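Local coordinates for protein thiamine pyrophosphokinase (Saccharomyces cerevisiae, PDB 1IG0) that transfers a pyrophosphate group from ATP to thiamine, making the cofactor thiamine diphosphate and releasing AMP, at residues D69-N73 with D99-V105. Coordinates in Å, arbitrary orientation, origin at the centre of the assembly. Residue numbers count along the deposited sequence, not the author numbering.
Sequences DGAAN and DSLSEKV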
ATOM      1  N   ASP B  69      -5.971   2.135 -19.796  1.00 26.18           N
ATOM      2  CA  ASP B  69      -6.681   3.398 -19.971  1.00 27.88           C
ATOM      3  C   ASP B  69      -5.791   4.633 -19.836  1.00 27.68           C
ATOM      4  O   ASP B  69      -4.995   4.929 -20.724  1.00 28.19           O
ATOM      5  CB  ASP B  69      -7.839   3.480 -18.970  1.00 30.60           C
ATOM      6  CG  ASP B  69      -8.815   4.593 -19.296  1.00 32.29           C
ATOM      7  OD1 ASP B  69      -8.665   5.226 -20.362  1.00 35.18           O
ATOM      8  OD2 ASP B  69      -9.736   4.833 -18.488  1.00 34.30           O
ATOM      9  N   GLY B  70      -5.932   5.348 -18.724  1.00 27.61           N
ATOM     10  CA  GLY B  70      -5.147   6.551 -18.498  1.00 27.13           C
ATOM     11  C   GLY B  70      -3.641   6.371 -18.574  1.00 26.93           C
ATOM     12  O   GLY B  70      -2.903   7.344 -18.749  1.00 26.58           O
ATOM     13  N   ALA B  71      -3.180   5.133 -18.441  1.00 26.36           N
ATOM     14  CA  ALA B  71      -1.753   4.841 -18.502  1.00 25.56           C
ATOM     15  C   ALA B  71      -1.150   5.339 -19.812  1.00 25.66           C
ATOM     16  O   ALA B  71       0.052   5.594 -19.893  1.00 25.64           O
ATOM     17  CB  ALA B  71      -1.524   3.347 -18.360  1.00 25.86           C
ATOM     18  N   ALA B  72      -1.991   5.465 -20.835  1.00 25.77           N
ATOM     19  CA  ALA B  72      -1.537   5.940 -22.137  1.00 26.15           C
ATOM     20  C   ALA B  72      -1.061   7.380 -22.004  1.00 26.68           C
ATOM     21  O   ALA B  72      -0.077   7.774 -22.633  1.00 25.93           O
ATOM     22  CB  ALA B  72      -2.668   5.850 -23.155  1.00 26.30           C
ATOM     23  N   ASN B  73      -1.762   8.165 -21.190  1.00 27.30           N
ATOM     24  CA  ASN B  73      -1.379   9.556 -20.968  1.00 28.10           C
ATOM     25  C   ASN B  73      -0.038   9.566 -20.247  1.00 28.21           C
ATOM     26  O   ASN B  73       0.867  10.324 -20.596  1.00 27.70           O
ATOM     27  CB  ASN B  73      -2.412  10.287 -20.101  1.00 29.15           C
ATOM     28  CG  ASN B  73      -3.784  10.345 -20.739  1.00 29.92           C
ATOM     29  OD1 ASN B  73      -3.916  10.623 -21.931  1.00 31.28           O
ATOM     30  ND2 ASN B  73      -4.819  10.100 -19.943  1.00 31.21           N
ATOM     31  N   ASP B  99     -12.386   7.246 -20.986  1.00 37.46           N
ATOM     32  CA  ASP B  99     -12.821   8.614 -20.720  1.00 40.14           C
ATOM     33  C   ASP B  99     -11.688   9.512 -20.226  1.00 41.07           C
ATOM     34  O   ASP B  99     -11.631  10.694 -20.570  1.00 41.57           O
ATOM     35  CB  ASP B  99     -13.972   8.635 -19.709  1.00 41.31           C
ATOM     36  CG  ASP B  99     -15.272   8.117 -20.294  1.00 42.21           C
ATOM     37  OD1 ASP B  99     -15.596   8.487 -21.443  1.00 43.02           O
ATOM     38  OD2 ASP B  99     -15.975   7.350 -19.603  1.00 43.23           O
ATOM     39  N   SER B 100     -10.787   8.950 -19.427  1.00 41.61           N
ATOM     40  CA  SER B 100      -9.662   9.710 -18.889  1.00 42.49           C
ATOM     41  C   SER B 100      -8.580   9.923 -19.943  1.00 42.34           C
ATOM     42  O   SER B 100      -7.634  10.682 -19.729  1.00 41.51           O
ATOM     43  CB  SER B 100      -9.054   8.981 -17.689  1.00 42.95           C
ATOM     44  OG  SER B 100      -8.419   7.783 -18.096  1.00 44.80           O
ATOM     45  N   LEU B 101      -8.727   9.252 -21.078  1.00 42.16           N
ATOM     46  CA  LEU B 101      -7.758   9.357 -22.160  1.00 42.30           C
ATOM     47  C   LEU B 101      -7.770  10.741 -22.807  1.00 42.59           C
ATOM     48  O   LEU B 101      -8.804  11.212 -23.281  1.00 43.01           O
ATOM     49  CB  LEU B 101      -8.047   8.288 -23.218  1.00 42.30           C
ATOM     50  CG  LEU B 101      -7.011   8.085 -24.326  1.00 41.65           C
ATOM     51  CD1 LEU B 101      -5.672   7.711 -23.713  1.00 41.11           C
ATOM     52  CD2 LEU B 101      -7.485   6.992 -25.269  1.00 41.42           C
ATOM     53  N   SER B 102      -6.610  11.390 -22.811  1.00 42.42           N
ATOM     54  CA  SER B 102      -6.468  12.711 -23.410  1.00 42.15           C
ATOM     55  C   SER B 102      -6.829  12.647 -24.888  1.00 41.93           C
ATOM     56  O   SER B 102      -6.412  11.726 -25.593  1.00 42.01           O
ATOM     57  CB  SER B 102      -5.027  13.202 -23.255  1.00 41.93           C
ATOM     58  OG  SER B 102      -4.768  14.312 -24.097  1.00 41.65           O
ATOM     59  N   GLU B 103      -7.604  13.618 -25.361  1.00 41.78           N
ATOM     60  CA  GLU B 103      -7.993  13.642 -26.764  1.00 41.22           C
ATOM     61  C   GLU B 103      -6.734  13.652 -27.621  1.00 39.73           C
ATOM     62  O   GLU B 103      -6.660  12.983 -28.651  1.00 38.73           O
ATOM     63  CB  GLU B 103      -8.847  14.878 -27.064  1.00 42.79           C
ATOM     64  CG  GLU B 103      -9.361  14.938 -28.496  1.00 45.51           C
ATOM     65  CD  GLU B 103     -10.314  16.096 -28.735  1.00 47.77           C
ATOM     66  OE1 GLU B 103     -10.400  16.990 -27.866  1.00 48.82           O
ATOM     67  OE2 GLU B 103     -10.969  16.120 -29.799  1.00 48.91           O
ATOM     68  N   LYS B 104      -5.738  14.412 -27.178  1.00 38.51           N
ATOM     69  CA  LYS B 104      -4.464  14.511 -27.879  1.00 37.36           C
ATOM     70  C   LYS B 104      -3.734  13.169 -27.859  1.00 36.02           C
ATOM     71  O   LYS B 104      -3.189  12.728 -28.873  1.00 34.86           O
ATOM     72  CB  LYS B 104      -3.602  15.591 -27.219  1.00 38.96           C
ATOM     73  CG  LYS B 104      -2.148  15.617 -27.666  1.00 40.65           C
ATOM     74  CD  LYS B 104      -1.422  16.851 -27.132  1.00 42.59           C
ATOM     75  CE  LYS B 104      -1.572  16.995 -25.620  1.00 43.30           C
ATOM     76  NZ  LYS B 104      -1.009  15.833 -24.876  1.00 44.94           N
ATOM     77  N   VAL B 105      -3.728  12.520 -26.699  1.00 34.79           N
ATOM     78  CA  VAL B 105      -3.069  11.228 -26.550  1.00 33.71           C
ATOM     79  C   VAL B 105      -3.772  10.149 -27.373  1.00 33.19           C
ATOM     80  O   VAL B 105      -3.120   9.324 -28.010  1.00 32.45           O
ATOM     81  CB  VAL B 105      -3.029  10.791 -25.068  1.00 33.32           C
ATOM     82  CG1 VAL B 105      -2.443   9.388 -24.948  1.00 33.30           C
ATOM     83  CG2 VAL B 105      -2.195  11.778 -24.266  1.00 32.86           C
TER
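Residues 99-105 run from the loop after strand 93-96 into helix 103-111 and pass the start of helix 71-78, which follows the neighbouring parallel strand 64-68. The CA-to-CB bond of Asp99 points away from 69-73, and its backbone N is hydrogen-bonded to Asp97 OD2. Ser100 comes next, and its OG makes a weak hydrogen bond to Asp69 OD2 (3.3 Å). The same OG lies 3.5 Å from Gly70 CA, where a side chain would be crowded. Ser100 O accepts from Asn73 ND2 (2.9 Å). Leu101 places CD1 3.6 Å from Ala72 CB. Ser102 N then donates to Asn73 OD1 (2.9 Å), so one amide side chain grips two backbone groups that flank Leu101. Ser102 is also the N-cap of helix 103-111, its OG accepting a weak bond from Val105 N. Val105 closes the apolar side, with CG1 4.0 Å from Ala72 CB. The Asp69 side chain is about 8 Å from a bound thiamine and forms a close pair of carboxylates with Asp97. The two stronger hydrogen bonds across the contact both come from the Asn73 amide, which is consistent with it holding the loop ahead of helix 103-111 in place.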